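Local coordinates for mandelate racemase/muconate lactonizing enzyme family protein (Roseovarius sp. TM1035, PDB 3T9P) that probably catalyses an isomerase-type reaction, as in the mandelate racemase and muconate lactonizing enzymes of the enolase superfamily, on a substrate that remains unidentified, at residues Thr109-Trp112 with Asp113-Gly116; Arg153-Arg156 with Leu157-Asp160; Pro182-Thr185 with Glu186-Pro190; Gly219-Leu222 with Gln223-Gly226; Val314-Cys317 with Thr318-Leu321. All blocks are in the same frame, centred on the assembly; numbering follows the deposited sequence.

Interaction 1: Thr109-Trp112 with Asp113-Gly116; sequences TALW and DMRG
Thr109 O takes two N-H groups at once: Asp113 N, one helical turn on, at 3.2 Å, and Trp369 NE1 from outside the helix. The next carbonyls each receive the expected backbone bond, the shortest being Met114 N to Ala110 O and Gly116 N to Trp112 O, both 2.9 Å.

Among the side chains, Trp112 and Arg115 run side by side and point the same way, with indole and guanidinium planes 25° apart. Arg115 NH1 comes obliquely to Trp112 CZ3 at 3.9 Å, while Arg115 NE makes a salt bridge to Glu119. On another side of the helix, Leu111 CD2 meets Met114 CE at 4.3 Å. Asp113 has CG turned away from its own backbone N (chi1 -171°), and this carries the carboxylate off to Lys117 and to the backbone N atoms of Trp50 and Trp369, which probably balances the charge of this buried group.

The helix, 98-119, sits in the N-terminal domain. Leu111 and Met114 lie on strand 37-43 of the antiparallel sheet, whereas Trp112 packs against Phe81, His288 and the short helix 123-126, which Arg115 also touches.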
loop_
_atom_site.group_PDB
_atom_site.type_symbol
_atom_site.label_atom_id
_atom_site.label_comp_id
_atom_site.label_asym_id
_atom_site.label_seq_id
_atom_site.Cartn_x
_atom_site.Cartn_y
_atom_site.Cartn_z
ATOM N N THR A 109 1.520 5.381 18.247
ATOM C CA THR A 109 1.011 4.842 19.549
ATOM C C THR A 109 2.007 5.008 20.705
ATOM O O THR A 109 1.611 5.226 21.812
ATOM C CB THR A 109 0.584 3.337 19.452
ATOM O OG1 THR A 109 1.622 2.613 18.796
ATOM C CG2 THR A 109 -0.704 3.184 18.588
ATOM N N ALA A 110 3.312 4.930 20.433
ATOM C CA ALA A 110 4.295 5.104 21.495
ATOM C C ALA A 110 4.242 6.567 21.940
ATOM O O ALA A 110 4.394 6.874 23.100
ATOM C CB ALA A 110 5.725 4.786 20.916
ATOM N N LEU A 111 4.085 7.488 20.977
ATOM C CA LEU A 111 4.067 8.909 21.351
ATOM C C LEU A 111 2.807 9.301 22.146
ATOM O O LEU A 111 2.873 10.173 23.030
ATOM C CB LEU A 111 4.238 9.784 20.109
ATOM C CG LEU A 111 5.618 9.735 19.440
ATOM C CD1 LEU A 111 5.528 10.457 18.085
ATOM C CD2 LEU A 111 6.723 10.380 20.324
ATOM N N TRP A 112 1.634 8.750 21.807
ATOM C CA TRP A 112 0.448 9.026 22.672
ATOM C C TRP A 112 0.703 8.514 24.095
ATOM O O TRP A 112 0.298 9.148 25.048
ATOM C CB TRP A 112 -0.846 8.384 22.065
ATOM C CG TRP A 112 -1.289 9.125 20.807
ATOM C CD1 TRP A 112 -1.236 8.679 19.476
ATOM C CD2 TRP A 112 -1.868 10.409 20.785
ATOM N NE1 TRP A 112 -1.775 9.623 18.647
ATOM C CE2 TRP A 112 -2.130 10.727 19.417
ATOM C CE3 TRP A 112 -2.195 11.353 21.803
ATOM C CZ2 TRP A 112 -2.699 11.957 19.038
ATOM C CZ3 TRP A 112 -2.715 12.615 21.414
ATOM C CH2 TRP A 112 -2.965 12.896 20.041
ATOM N N ASP A 113 1.258 7.326 24.227
ATOM C CA ASP A 113 1.492 6.739 25.563
ATOM C C ASP A 113 2.513 7.608 26.310
ATOM O O ASP A 113 2.355 7.868 27.481
ATOM C CB ASP A 113 2.087 5.315 25.427
ATOM C CG ASP A 113 2.155 4.553 26.826
ATOM O OD1 ASP A 113 1.066 4.430 27.488
ATOM O OD2 ASP A 113 3.324 4.106 27.215
ATOM N N MET A 114 3.528 8.052 25.607
ATOM C CA MET A 114 4.537 8.965 26.164
ATOM C C MET A 114 3.893 10.221 26.717
ATOM O O MET A 114 4.104 10.563 27.915
ATOM C CB MET A 114 5.678 9.257 25.135
ATOM C CG MET A 114 6.895 10.098 25.733
ATOM S SD MET A 114 6.442 11.866 25.874
ATOM C CE MET A 114 6.298 12.291 24.121
ATOM N N ARG A 115 3.105 10.925 25.889
ATOM C CA ARG A 115 2.437 12.157 26.318
ATOM C C ARG A 115 1.440 11.889 27.436
ATOM O O ARG A 115 1.377 12.627 28.383
ATOM C CB ARG A 115 1.712 12.809 25.125
ATOM C CG ARG A 115 1.059 14.128 25.480
ATOM C CD ARG A 115 0.549 14.785 24.225
ATOM N NE ARG A 115 -0.298 15.875 24.658
ATOM C CZ ARG A 115 -1.205 16.471 23.905
ATOM N NH1 ARG A 115 -1.436 16.062 22.654
ATOM N NH2 ARG A 115 -1.930 17.443 24.433
ATOM N N GLY A 116 0.748 10.769 27.392
ATOM C CA GLY A 116 -0.177 10.380 28.457
ATOM C C GLY A 116 0.505 10.218 29.826
ATOM O O GLY A 116 0.019 10.806 30.834
#

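Interaction 2: Arg153-Arg156 with Leu157-Asp160; sequences RFCR and LRDD
Arg158 folds its side chain back over Cys155 on helix 147-161, the helix of the beta-alpha-beta unit that joins strand 132-139 to strand 165-169. Its CB rests 3.4 Å from Cys155 O. CG lies opposite the backbone N (chi1 172°), and the bend at chi3 (65°) then brings the head round: NE bonds to Asp159 OD1 at 2.9 Å and NH2 to Asp159 OD2 at 3.0 Å, a side-on, two-nitrogen salt bridge. The NH2 bond lies almost in the guanidinium plane and meets OD2 on its syn side, whereas NE reaches OD1 from above the carboxylate plane. Cys155 CB lies over one face of the guanidinium, 3.8 Å from Arg158 NH2, and Cys155 SG is as close to Arg158 NH1. That same NH1 bonds to Leu196 O, at the end of helix 184-196, and thereby ties the two neighbouring helices together. A methionine at this position would probably leave the Asp159 carboxylate without its positive mate and Leu196 O without this donor.

The backbone beneath is regular, with Arg158 N bonded to Phe154 O at 2.8 Å. Phe154 and Leu157 both pack on Phe166 of strand 165-169, as does Arg158. Between them, Leu157 CD1 comes to the edge of the Phe154 ring, near its plane, 4.2 Å from CD1 of the phenylalanine.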
loop_
_atom_site.group_PDB
_atom_site.type_symbol
_atom_site.label_atom_id
_atom_site.label_comp_id
_atom_site.label_asym_id
_atom_site.label_seq_id
_atom_site.Cartn_x
_atom_site.Cartn_y
_atom_site.Cartn_z
ATOM N N ARG A 153 -20.480 -21.898 22.108
ATOM C CA ARG A 153 -19.524 -21.067 22.824
ATOM C C ARG A 153 -20.122 -19.671 23.021
ATOM O O ARG A 153 -19.839 -19.053 24.025
ATOM C CB ARG A 153 -18.131 -21.082 22.192
ATOM C CG ARG A 153 -17.975 -20.375 20.877
ATOM C CD ARG A 153 -16.473 -20.299 20.530
ATOM N NE ARG A 153 -16.295 -19.706 19.188
ATOM C CZ ARG A 153 -15.120 -19.347 18.690
ATOM N NH1 ARG A 153 -14.004 -19.451 19.423
ATOM N NH2 ARG A 153 -15.063 -18.852 17.429
ATOM N N PHE A 154 -20.917 -19.192 22.065
ATOM C CA PHE A 154 -21.554 -17.873 22.165
ATOM C C PHE A 154 -22.539 -17.859 23.355
ATOM O O PHE A 154 -22.566 -16.878 24.146
ATOM C CB PHE A 154 -22.281 -17.553 20.887
ATOM C CG PHE A 154 -21.417 -16.906 19.801
ATOM C CD1 PHE A 154 -20.038 -16.668 20.002
ATOM C CD2 PHE A 154 -21.997 -16.494 18.614
ATOM C CE1 PHE A 154 -19.300 -16.015 19.017
ATOM C CE2 PHE A 154 -21.217 -15.891 17.557
ATOM C CZ PHE A 154 -19.878 -15.651 17.757
ATOM N N CYS A 155 -23.344 -18.924 23.500
ATOM C CA CYS A 155 -24.256 -19.013 24.659
ATOM C C CYS A 155 -23.586 -18.834 25.994
ATOM O O CYS A 155 -24.100 -18.095 26.842
ATOM C CB CYS A 155 -25.127 -20.294 24.589
ATOM S SG CYS A 155 -26.390 -20.050 23.365
ATOM N N ARG A 156 -22.434 -19.501 26.158
ATOM C CA ARG A 156 -21.625 -19.479 27.370
ATOM C C ARG A 156 -21.086 -18.028 27.596
ATOM O O ARG A 156 -21.118 -17.536 28.727
ATOM C CB ARG A 156 -20.458 -20.487 27.301
ATOM C CG ARG A 156 -20.898 -21.971 27.490
ATOM C CD ARG A 156 -19.810 -23.048 27.070
ATOM N NE ARG A 156 -18.455 -22.830 27.635
ATOM C CZ ARG A 156 -17.317 -22.619 26.941
ATOM N NH1 ARG A 156 -17.297 -22.587 25.596
ATOM N NH2 ARG A 156 -16.170 -22.442 27.620
ATOM N N LEU A 157 -20.624 -17.363 26.519
ATOM C CA LEU A 157 -20.080 -16.014 26.674
ATOM C C LEU A 157 -21.213 -15.056 27.046
ATOM O O LEU A 157 -20.996 -14.164 27.857
ATOM C CB LEU A 157 -19.512 -15.527 25.315
ATOM C CG LEU A 157 -18.152 -16.149 25.039
ATOM C CD1 LEU A 157 -17.823 -16.225 23.488
ATOM C CD2 LEU A 157 -17.113 -15.337 25.913
ATOM N N ARG A 158 -22.391 -15.236 26.440
ATOM C CA ARG A 158 -23.564 -14.430 26.744
ATOM C C ARG A 158 -23.936 -14.584 28.236
ATOM O O ARG A 158 -24.121 -13.611 28.962
ATOM C CB ARG A 158 -24.779 -14.873 25.884
ATOM C CG ARG A 158 -26.172 -14.162 26.296
ATOM C CD ARG A 158 -27.390 -14.869 25.695
ATOM N NE ARG A 158 -27.476 -16.221 26.275
ATOM C CZ ARG A 158 -28.025 -17.296 25.725
ATOM N NH1 ARG A 158 -28.625 -17.253 24.549
ATOM N NH2 ARG A 158 -27.957 -18.440 26.407
ATOM N N ASP A 159 -23.996 -15.833 28.698
ATOM C CA ASP A 159 -24.402 -16.087 30.072
ATOM C C ASP A 159 -23.365 -15.819 31.112
ATOM O O ASP A 159 -23.724 -15.322 32.159
ATOM C CB ASP A 159 -24.981 -17.504 30.221
ATOM C CG ASP A 159 -26.262 -17.681 29.421
ATOM O OD1 ASP A 159 -26.957 -16.640 29.133
ATOM O OD2 ASP A 159 -26.524 -18.828 29.007
ATOM N N ASP A 160 -22.094 -16.100 30.848
ATOM C CA ASP A 160 -21.052 -15.923 31.871
ATOM C C ASP A 160 -20.341 -14.597 31.810
ATOM O O ASP A 160 -19.921 -14.072 32.842
ATOM C CB ASP A 160 -20.058 -17.113 31.828
ATOM C CG ASP A 160 -20.821 -18.498 31.750
ATOM O OD1 ASP A 160 -22.020 -18.519 32.193
ATOM O OD2 ASP A 160 -20.284 -19.513 31.209
#

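Interaction 3: Pro182-Thr185 with Glu186-Pro190; sequences PGRT and EAVVP
Helix 184-196 begins here, with Gly183 in the N-cap position and Glu186 curling back to it. Gly183 has a positive phi of 81°, and its CA lies 3.3 Å from Glu186 OE1. The link between them is made by a water, which accepts from Gly183 N at 2.6 Å and donates to OE1 of Glu186 at 2.9 Å; a bend at chi2 (83°) turns the carboxylate back to it. Glu186 OE2 has its own partner, a salt bridge to Arg214.

The first helical bonds follow: Ala187 N to Gly183 O at 3.3 Å, and Val188 N to Arg184 O, shorter at 2.9 Å. Arg184 is extended from CG to NE, and its guanidinium is covered on one face by Val188 CG2, which is 4.0 Å from Arg184 NH2. NH1 and NH2 also bond to the carbonyls of Arg169 and Ile145. One residue on, Val189 CG2 lies 3.2 Å from Thr185 O.

A carboxylate near the start of a helix, linked to it through a water, is probably stabilised by the helix dipole. The buried arginine, by contrast, gives N-H bonds from NH1 and NH2 to backbone oxygens, with a methyl group over one of its faces.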
loop_
_atom_site.group_PDB
_atom_site.type_symbol
_atom_site.label_atom_id
_atom_site.label_comp_id
_atom_site.label_asym_id
_atom_site.label_seq_id
_atom_site.Cartn_x
_atom_site.Cartn_y
_atom_site.Cartn_z
ATOM N N PRO A 182 -20.121 -26.526 1.484
ATOM C CA PRO A 182 -21.489 -26.218 0.958
ATOM C C PRO A 182 -22.557 -26.280 2.077
ATOM O O PRO A 182 -22.465 -27.152 2.955
ATOM C CB PRO A 182 -21.734 -27.352 -0.083
ATOM C CG PRO A 182 -20.360 -27.849 -0.463
ATOM C CD PRO A 182 -19.570 -27.774 0.885
ATOM N N GLY A 183 -23.446 -25.310 2.084
ATOM C CA GLY A 183 -24.464 -25.178 3.094
ATOM C C GLY A 183 -24.069 -24.541 4.410
ATOM O O GLY A 183 -24.882 -24.429 5.262
ATOM N N ARG A 184 -22.822 -24.135 4.587
ATOM C CA ARG A 184 -22.450 -23.588 5.890
ATOM C C ARG A 184 -23.182 -22.321 6.256
ATOM O O ARG A 184 -23.692 -22.245 7.285
ATOM C CB ARG A 184 -20.962 -23.379 6.065
ATOM C CG ARG A 184 -20.627 -22.908 7.441
ATOM C CD ARG A 184 -19.241 -22.556 7.630
ATOM N NE ARG A 184 -18.903 -22.290 9.002
ATOM C CZ ARG A 184 -18.944 -21.110 9.568
ATOM N NH1 ARG A 184 -19.324 -20.072 8.872
ATOM N NH2 ARG A 184 -18.603 -20.995 10.816
ATOM N N THR A 185 -23.290 -21.420 5.322
ATOM C CA THR A 185 -23.923 -20.138 5.545
ATOM C C THR A 185 -25.419 -20.286 5.853
ATOM O O THR A 185 -25.956 -19.702 6.755
ATOM C CB THR A 185 -23.598 -19.184 4.375
ATOM O OG1 THR A 185 -22.201 -18.890 4.384
ATOM C CG2 THR A 185 -24.344 -17.930 4.480
ATOM N N GLU A 186 -26.038 -21.151 5.088
ATOM C CA GLU A 186 -27.485 -21.481 5.238
ATOM C C GLU A 186 -27.793 -21.992 6.608
ATOM O O GLU A 186 -28.847 -21.640 7.155
ATOM C CB GLU A 186 -27.988 -22.450 4.124
ATOM C CG GLU A 186 -28.132 -21.756 2.806
ATOM C CD GLU A 186 -26.799 -21.644 1.989
ATOM O OE1 GLU A 186 -25.753 -22.234 2.372
ATOM O OE2 GLU A 186 -26.847 -20.989 0.925
ATOM N N ALA A 187 -26.867 -22.710 7.216
ATOM C CA ALA A 187 -27.006 -23.196 8.557
ATOM C C ALA A 187 -26.559 -22.268 9.676
ATOM O O ALA A 187 -27.277 -22.223 10.768
ATOM C CB ALA A 187 -26.320 -24.539 8.715
ATOM N N VAL A 188 -25.422 -21.569 9.450
ATOM C CA VAL A 188 -24.743 -20.862 10.559
ATOM C C VAL A 188 -25.637 -19.636 10.938
ATOM O O VAL A 188 -25.661 -19.218 12.088
ATOM C CB VAL A 188 -23.256 -20.437 10.191
ATOM C CG1 VAL A 188 -23.256 -19.167 9.324
ATOM C CG2 VAL A 188 -22.473 -20.194 11.377
ATOM N N VAL A 189 -26.387 -19.117 9.980
ATOM C CA VAL A 189 -27.062 -17.831 10.169
ATOM C C VAL A 189 -28.251 -18.093 11.156
ATOM O O VAL A 189 -28.253 -17.539 12.300
ATOM C CB VAL A 189 -27.507 -17.217 8.824
ATOM C CG1 VAL A 189 -28.540 -16.051 9.025
ATOM C CG2 VAL A 189 -26.315 -16.718 7.968
ATOM N N PRO A 190 -29.181 -19.028 10.764
ATOM C CA PRO A 190 -30.319 -19.307 11.728
ATOM C C PRO A 190 -29.885 -20.060 12.967
ATOM O O PRO A 190 -30.347 -19.760 14.084
ATOM C CB PRO A 190 -31.376 -20.090 10.854
ATOM C CG PRO A 190 -30.582 -20.795 9.749
ATOM C CD PRO A 190 -29.452 -19.597 9.430
HETATM O O HOH W 1 -23.256 -22.896 1.162
#

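Interaction 4: Gly219-Leu222 with Gln223-Gly226; sequences GKLL and QDNG
Leu222 and Gly226 close helix 212-224 in a Schellman motif. Gly226 is its C-prime residue, with a positive phi of 77°. The chain reverses so that Ile227 N reaches back to Leu222 O, while Gly226 N bonds to Gln223 O at 3.0 Å. Leu222 O and Gly226 N also come within 3.1 Å, but the angle is poor and this is no hydrogen bond. The helix belongs to the beta-alpha-beta unit between strands 201-205 and 229-231, and the turn starts the chain on its way to the second of these.

Before the end, the bonds are those of an ordinary helix: Gln223 N to Gly219 O at 3.0 Å, Asp224 N to Lys220 O at 3.1 Å and Asn225 N to Leu221 O, also 3.1 Å. The Gln223 chain runs back along the helix, its CG 3.4 Å from Gly219 O, and the side chain packs on Leu249, Leu250 and Leu251. Leu222 is buried against Leu251 and Val189.

The outer side carries charge. Asp224 has CG beside its own N (chi1 -77°), and this brings its OD2 to 4.1 Å from the Leu221 methyl CD2.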
loop_
_atom_site.group_PDB
_atom_site.type_symbol
_atom_site.label_atom_id
_atom_site.label_comp_id
_atom_site.label_asym_id
_atom_site.label_seq_id
_atom_site.Cartn_x
_atom_site.Cartn_y
_atom_site.Cartn_z
ATOM N N GLY A 219 -27.982 -11.618 2.307
ATOM C CA GLY A 219 -28.387 -10.457 3.196
ATOM C C GLY A 219 -29.910 -10.516 3.544
ATOM O O GLY A 219 -30.304 -10.176 4.633
ATOM N N LYS A 220 -30.747 -11.002 2.630
ATOM C CA LYS A 220 -32.182 -11.231 3.021
ATOM C C LYS A 220 -32.380 -12.357 4.059
ATOM O O LYS A 220 -33.216 -12.229 4.936
ATOM C CB LYS A 220 -33.008 -11.467 1.767
ATOM C CG LYS A 220 -33.035 -10.251 0.873
ATOM C CD LYS A 220 -33.657 -10.607 -0.410
ATOM C CE LYS A 220 -33.771 -9.321 -1.201
ATOM N NZ LYS A 220 -34.280 -9.741 -2.512
ATOM N N LEU A 221 -31.551 -13.408 4.023
ATOM C CA LEU A 221 -31.567 -14.413 5.092
ATOM C C LEU A 221 -31.080 -13.841 6.431
ATOM O O LEU A 221 -31.656 -14.183 7.517
ATOM C CB LEU A 221 -30.716 -15.607 4.683
ATOM C CG LEU A 221 -31.187 -16.334 3.397
ATOM C CD1 LEU A 221 -30.163 -17.411 2.835
ATOM C CD2 LEU A 221 -32.614 -16.945 3.556
ATOM N N LEU A 222 -30.064 -12.934 6.374
ATOM C CA LEU A 222 -29.556 -12.275 7.603
ATOM C C LEU A 222 -30.717 -11.466 8.194
ATOM O O LEU A 222 -30.910 -11.487 9.396
ATOM C CB LEU A 222 -28.390 -11.270 7.318
ATOM C CG LEU A 222 -27.142 -11.951 6.660
ATOM C CD1 LEU A 222 -26.068 -10.911 6.285
ATOM C CD2 LEU A 222 -26.543 -13.036 7.558
ATOM N N GLN A 223 -31.408 -10.713 7.347
ATOM C CA GLN A 223 -32.560 -9.877 7.837
ATOM C C GLN A 223 -33.669 -10.772 8.507
ATOM O O GLN A 223 -34.237 -10.456 9.595
ATOM C CB GLN A 223 -33.052 -9.011 6.697
ATOM C CG GLN A 223 -32.059 -7.904 6.361
ATOM C CD GLN A 223 -32.411 -7.070 5.140
ATOM O OE1 GLN A 223 -33.267 -7.455 4.256
ATOM N NE2 GLN A 223 -31.760 -5.937 5.017
ATOM N N ASP A 224 -33.976 -11.910 7.887
ATOM C CA ASP A 224 -34.989 -12.816 8.429
ATOM C C ASP A 224 -34.595 -13.249 9.797
ATOM O O ASP A 224 -35.470 -13.596 10.643
ATOM C CB ASP A 224 -35.013 -14.112 7.578
ATOM C CG ASP A 224 -35.737 -13.920 6.256
ATOM O OD1 ASP A 224 -36.498 -12.904 6.088
ATOM O OD2 ASP A 224 -35.551 -14.797 5.376
ATOM N N ASN A 225 -33.280 -13.435 9.988
ATOM C CA ASN A 225 -32.771 -13.783 11.281
ATOM C C ASN A 225 -32.383 -12.665 12.281
ATOM O O ASN A 225 -31.747 -12.945 13.321
ATOM C CB ASN A 225 -31.576 -14.730 11.033
ATOM C CG ASN A 225 -32.059 -16.045 10.500
ATOM O OD1 ASN A 225 -32.153 -16.258 9.278
ATOM N ND2 ASN A 225 -32.518 -16.881 11.419
ATOM N N GLY A 226 -32.736 -11.440 11.960
ATOM C CA GLY A 226 -32.538 -10.281 12.874
ATOM C C GLY A 226 -31.090 -9.773 12.933
ATOM O O GLY A 226 -30.729 -9.232 13.928
#

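Interaction 5: Val314-Cys317 with Thr318-Leu321; sequences VTMC and TMHL
With CG set opposite its backbone N (chi1 -177°) and further bends at chi2 (53°) and chi3, the Met316 chain curls so that its sulfur reaches His320 and its methyl reaches Met319. The sulfur comes to the edge of the imidazole in a Met-aromatic contact: SD of Met316 is 4.3 Å from the centroid of the His320 ring, 78° off its normal, and 3.5 Å from His320 NE2. Beyond it, Met316 CE touches Met319 CE at 3.7 Å, and Met319 SD lies 4.1 Å from Thr315 CG2.

The same histidine edge lies over the backbone: Met316 O sits in the plane of the ring, 3.1 Å from His320 CD2, and accepts the His320 N-H at 3.1 Å. The ring is held in its rotation from both ends, by ND1 with Ala124 N and by NE2 with Trp369 O, so Met316 meets a ring edge whose rotation is set. Were Met316 an alanine, the histidine edge would probably lose its sulfur, and the Met319 methyl its neighbour, opening a gap between them.

Helix 313-322 precedes strand 332-335 of the barrel-like C-terminal domain, and Thr315, Thr318 and Met319 all touch Leu332 on that strand. Here, in a fully buried turn, Val314 O takes two bonds from one residue, Thr318 N at 3.0 Å and the hydroxyl Thr318 OG1, which gives its proton, at 2.8 Å; the two approach from opposite faces of the carbonyl plane.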
loop_
_atom_site.group_PDB
_atom_site.type_symbol
_atom_site.label_atom_id
_atom_site.label_comp_id
_atom_site.label_asym_id
_atom_site.label_seq_id
_atom_site.Cartn_x
_atom_site.Cartn_y
_atom_site.Cartn_z
ATOM N N VAL A 314 -3.955 -3.319 19.843
ATOM C CA VAL A 314 -5.015 -2.768 18.959
ATOM C C VAL A 314 -6.371 -2.647 19.716
ATOM O O VAL A 314 -7.116 -1.709 19.518
ATOM C CB VAL A 314 -5.102 -3.550 17.612
ATOM C CG1 VAL A 314 -5.591 -5.038 17.824
ATOM C CG2 VAL A 314 -6.066 -2.790 16.561
ATOM N N THR A 315 -6.711 -3.624 20.536
ATOM C CA THR A 315 -7.978 -3.548 21.214
ATOM C C THR A 315 -8.011 -2.366 22.225
ATOM O O THR A 315 -8.996 -1.581 22.214
ATOM C CB THR A 315 -8.412 -4.951 21.804
ATOM O OG1 THR A 315 -8.625 -5.844 20.696
ATOM C CG2 THR A 315 -9.843 -4.859 22.670
ATOM N N MET A 316 -6.996 -2.204 23.013
ATOM C CA MET A 316 -6.925 -1.056 23.976
ATOM C C MET A 316 -6.886 0.295 23.229
ATOM O O MET A 316 -7.594 1.230 23.598
ATOM C CB MET A 316 -5.671 -1.188 24.905
ATOM C CG MET A 316 -5.579 -0.035 26.024
ATOM S SD MET A 316 -7.157 0.020 26.961
ATOM C CE MET A 316 -6.962 -1.465 27.933
ATOM N N CYS A 317 -6.186 0.363 22.089
ATOM C CA CYS A 317 -6.211 1.687 21.332
ATOM C C CYS A 317 -7.635 1.995 20.864
ATOM O O CYS A 317 -8.100 3.203 20.909
ATOM C CB CYS A 317 -5.306 1.610 20.119
ATOM S SG CYS A 317 -3.517 1.475 20.490
ATOM N N THR A 318 -8.309 0.935 20.338
ATOM C CA THR A 318 -9.696 1.070 19.941
ATOM C C THR A 318 -10.615 1.519 21.113
ATOM O O THR A 318 -11.545 2.353 20.922
ATOM C CB THR A 318 -10.195 -0.220 19.282
ATOM O OG1 THR A 318 -9.305 -0.519 18.190
ATOM C CG2 THR A 318 -11.520 -0.004 18.709
ATOM N N MET A 319 -10.413 0.955 22.292
ATOM C CA MET A 319 -11.210 1.330 23.427
ATOM C C MET A 319 -11.047 2.850 23.753
ATOM O O MET A 319 -12.049 3.528 24.022
ATOM C CB MET A 319 -10.695 0.527 24.650
ATOM C CG MET A 319 -11.256 -0.932 24.605
ATOM S SD MET A 319 -10.349 -2.133 25.649
ATOM C CE MET A 319 -10.593 -1.311 27.309
ATOM N N HIS A 320 -9.793 3.344 23.793
ATOM C CA HIS A 320 -9.541 4.758 24.043
ATOM C C HIS A 320 -10.140 5.573 22.943
ATOM O O HIS A 320 -10.783 6.635 23.225
ATOM C CB HIS A 320 -8.047 5.116 24.154
ATOM C CG HIS A 320 -7.396 4.618 25.413
ATOM N ND1 HIS A 320 -7.064 5.464 26.466
ATOM C CD2 HIS A 320 -7.093 3.353 25.838
ATOM C CE1 HIS A 320 -6.479 4.745 27.430
ATOM N NE2 HIS A 320 -6.489 3.464 27.078
ATOM N N LEU A 321 -10.027 5.124 21.698
ATOM C CA LEU A 321 -10.652 5.899 20.624
ATOM C C LEU A 321 -12.195 5.969 20.789
ATOM O O LEU A 321 -12.792 7.072 20.573
ATOM C CB LEU A 321 -10.349 5.314 19.226
ATOM C CG LEU A 321 -11.005 5.880 17.976
ATOM C CD1 LEU A 321 -10.053 6.965 17.491
ATOM C CD2 LEU A 321 -11.093 4.873 16.830
#

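In the fold
Along the chain the five follow one another in numerical order, each within a single helix. Interaction 1 belongs to the N-terminal domain; the other four lie in the enolase-like C-terminal domain. Interactions 2, 3 and 4 sit on successive helices of the barrel wall, 147-161, 184-196 and 212-224. Interactions 3 and 4 touch, centres about 12 Å apart, as Val189 CG2 packs on Leu222 CD2 at 3.7 Å; the centres of interactions 2 and 3 are about 20 Å apart. Interaction 5, on helix 313-322, is nearest the chain centre and joins the domains: Thr109 CG2 meets Cys317 SG at 3.8 Å. Interactions 1 and 3, on opposite sides of the chain's centre, lie about 44 Å apart, centre to centre.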